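Local coordinates for DUF4785 domain-containing protein (Legionella pneumophila subsp. pneumophila, PDB 4KH9) that is of unknown function but binds calcium and is built from three consecutive domains, the second and third related to immunoglobulin-like E-set folds, at residues Ile265-Leu270 with Lys358-Tyr363. Numbering follows the deposited sequence.
Sequences IPSASL and KTVYQY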
loop_
_atom_site.group_PDB
_atom_site.type_symbol
_atom_site.label_atom_id
_atom_site.label_comp_id
_atom_site.label_asym_id
_atom_site.label_seq_id
_atom_site.Cartn_x
_atom_site.Cartn_y
_atom_site.Cartn_z
ATOM N N ILE A 265 0.599 -15.587 -2.951
ATOM C CA ILE A 265 1.283 -16.871 -3.006
ATOM C C ILE A 265 0.810 -17.566 -4.306
ATOM O O ILE A 265 -0.396 -17.594 -4.552
ATOM C CB ILE A 265 0.999 -17.686 -1.729
ATOM C CG1 ILE A 265 1.650 -17.006 -0.496
ATOM C CG2 ILE A 265 1.470 -19.136 -1.853
ATOM C CD1 ILE A 265 0.763 -17.013 0.674
ATOM N N PRO A 266 1.712 -18.071 -5.166
ATOM C CA PRO A 266 1.255 -18.707 -6.424
ATOM C C PRO A 266 0.660 -20.092 -6.136
ATOM O O PRO A 266 1.259 -21.119 -6.452
ATOM C CB PRO A 266 2.541 -18.770 -7.255
ATOM C CG PRO A 266 3.653 -18.857 -6.251
ATOM C CD PRO A 266 3.195 -18.068 -5.057
ATOM N N SER A 267 -0.526 -20.107 -5.493
ATOM C CA SER A 267 -1.255 -21.305 -5.018
ATOM C C SER A 267 -1.742 -22.200 -6.154
ATOM O O SER A 267 -2.100 -23.351 -5.909
ATOM C CB SER A 267 -2.444 -20.879 -4.176
ATOM O OG SER A 267 -3.169 -19.826 -4.798
ATOM N N ALA A 268 -1.791 -21.665 -7.387
ATOM C CA ALA A 268 -2.217 -22.405 -8.577
ATOM C C ALA A 268 -1.719 -21.706 -9.830
ATOM O O ALA A 268 -1.516 -20.483 -9.824
ATOM C CB ALA A 268 -3.736 -22.547 -8.614
ATOM N N SER A 269 -1.479 -22.488 -10.891
ATOM C CA SER A 269 -0.991 -21.955 -12.150
ATOM C C SER A 269 -1.700 -22.565 -13.343
ATOM O O SER A 269 -2.081 -23.727 -13.301
ATOM C CB SER A 269 0.511 -22.208 -12.284
ATOM O OG SER A 269 1.232 -21.498 -11.291
ATOM N N LEU A 270 -1.877 -21.769 -14.397
ATOM C CA LEU A 270 -2.421 -22.209 -15.690
ATOM C C LEU A 270 -1.262 -22.757 -16.527
ATOM O O LEU A 270 -0.179 -22.151 -16.536
ATOM C CB LEU A 270 -3.145 -21.073 -16.424
ATOM C CG LEU A 270 -4.275 -20.351 -15.689
ATOM C CD1 LEU A 270 -4.773 -19.187 -16.512
ATOM C CD2 LEU A 270 -5.427 -21.299 -15.348
ATOM N N LYS A 358 -6.826 -12.674 -4.275
ATOM C CA LYS A 358 -5.756 -12.220 -5.155
ATOM C C LYS A 358 -5.741 -13.022 -6.457
ATOM O O LYS A 358 -6.103 -14.212 -6.476
ATOM C CB LYS A 358 -4.369 -12.363 -4.466
ATOM C CG LYS A 358 -4.145 -11.586 -3.180
ATOM C CD LYS A 358 -3.883 -10.098 -3.400
ATOM C CE LYS A 358 -3.983 -9.325 -2.103
ATOM N NZ LYS A 358 -3.993 -7.866 -2.352
ATOM N N THR A 359 -5.280 -12.371 -7.538
ATOM C CA THR A 359 -4.976 -13.015 -8.820
ATOM C C THR A 359 -3.671 -13.754 -8.552
ATOM O O THR A 359 -2.720 -13.123 -8.063
ATOM C CB THR A 359 -4.919 -11.965 -9.953
ATOM O OG1 THR A 359 -6.216 -11.425 -10.118
ATOM C CG2 THR A 359 -4.477 -12.545 -11.279
ATOM N N VAL A 360 -3.636 -15.087 -8.748
ATOM C CA VAL A 360 -2.416 -15.850 -8.432
ATOM C C VAL A 360 -1.630 -16.207 -9.711
ATOM O O VAL A 360 -0.423 -16.490 -9.636
ATOM C CB VAL A 360 -2.698 -17.084 -7.560
ATOM C CG1 VAL A 360 -3.165 -16.638 -6.178
ATOM C CG2 VAL A 360 -3.718 -18.042 -8.204
ATOM N N TYR A 361 -2.300 -16.114 -10.866
ATOM C CA TYR A 361 -1.732 -16.367 -12.184
ATOM C C TYR A 361 -2.423 -15.500 -13.192
ATOM O O TYR A 361 -3.648 -15.410 -13.194
ATOM C CB TYR A 361 -1.826 -17.850 -12.607
ATOM C CG TYR A 361 -1.073 -18.164 -13.889
ATOM C CD1 TYR A 361 -1.619 -17.865 -15.137
ATOM C CD2 TYR A 361 0.206 -18.706 -13.853
ATOM C CE1 TYR A 361 -0.899 -18.064 -16.314
ATOM C CE2 TYR A 361 0.925 -18.947 -15.032
ATOM C CZ TYR A 361 0.365 -18.624 -16.261
ATOM O OH TYR A 361 1.048 -18.842 -17.436
ATOM N N GLN A 362 -1.638 -14.857 -14.066
ATOM C CA GLN A 362 -2.222 -14.080 -15.142
ATOM C C GLN A 362 -1.328 -14.092 -16.364
ATOM O O GLN A 362 -0.100 -14.038 -16.265
ATOM C CB GLN A 362 -2.556 -12.641 -14.734
ATOM C CG GLN A 362 -1.431 -11.833 -14.093
ATOM C CD GLN A 362 -1.978 -10.658 -13.322
ATOM O OE1 GLN A 362 -2.812 -9.888 -13.817
ATOM N NE2 GLN A 362 -1.508 -10.496 -12.089
ATOM N N TYR A 363 -1.978 -14.192 -17.511
ATOM C CA TYR A 363 -1.396 -14.093 -18.829
ATOM C C TYR A 363 -2.180 -13.003 -19.549
ATOM O O TYR A 363 -3.334 -13.221 -19.903
ATOM C CB TYR A 363 -1.402 -15.448 -19.554
ATOM C CG TYR A 363 -0.665 -15.383 -20.868
ATOM C CD1 TYR A 363 0.710 -15.181 -20.908
ATOM C CD2 TYR A 363 -1.347 -15.478 -22.075
ATOM C CE1 TYR A 363 1.393 -15.095 -22.120
ATOM C CE2 TYR A 363 -0.675 -15.403 -23.291
ATOM C CZ TYR A 363 0.699 -15.229 -23.309
ATOM O OH TYR A 363 1.360 -15.129 -24.508
#
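Tyr361 sets its ring against Leu270, with the backbone N over one face. Its CB lies 3.8 Å from Ala268 O, and CG, anti to the backbone N (chi1 -172°), comes within 3.7 Å of Leu270 N, which is offset toward the rim. The two sides of the ring then part: CD2 touches Ser269 CB, while CD1 is 3.7 Å from Leu270 CG and CE1 packs on Leu270 CB. Leu270 CB lies 4.1 Å from the centroid of the Tyr361 ring, 28° off its normal, over the face: a CH-pi contact. CE2, CZ and OH all lie near Leu270 O (CZ 3.6 Å), and OH is hydrogen-bonded to Pro5 O. Further back, Val360 CG1 fits against Ile265 O (3.4 Å) and Ser267 OG (3.5 Å), whose hydroxyl bonds to Asp353; CG2 approaches Ala268 O. Val360 and Tyr361 both face Leu351 in a classic beta bulge, and both point toward 265-270. The strands run nearly parallel (22°) yet share no hydrogen bond: 268-278 and 358-368 belong to different sheets of the C-terminal beta-sandwich, and edge strand 358-368 comes close to the other sheet here. The contact is therefore held by van der Waals and CH-pi contacts, and buried Leu270 N has no hydrogen-bond partner in the model.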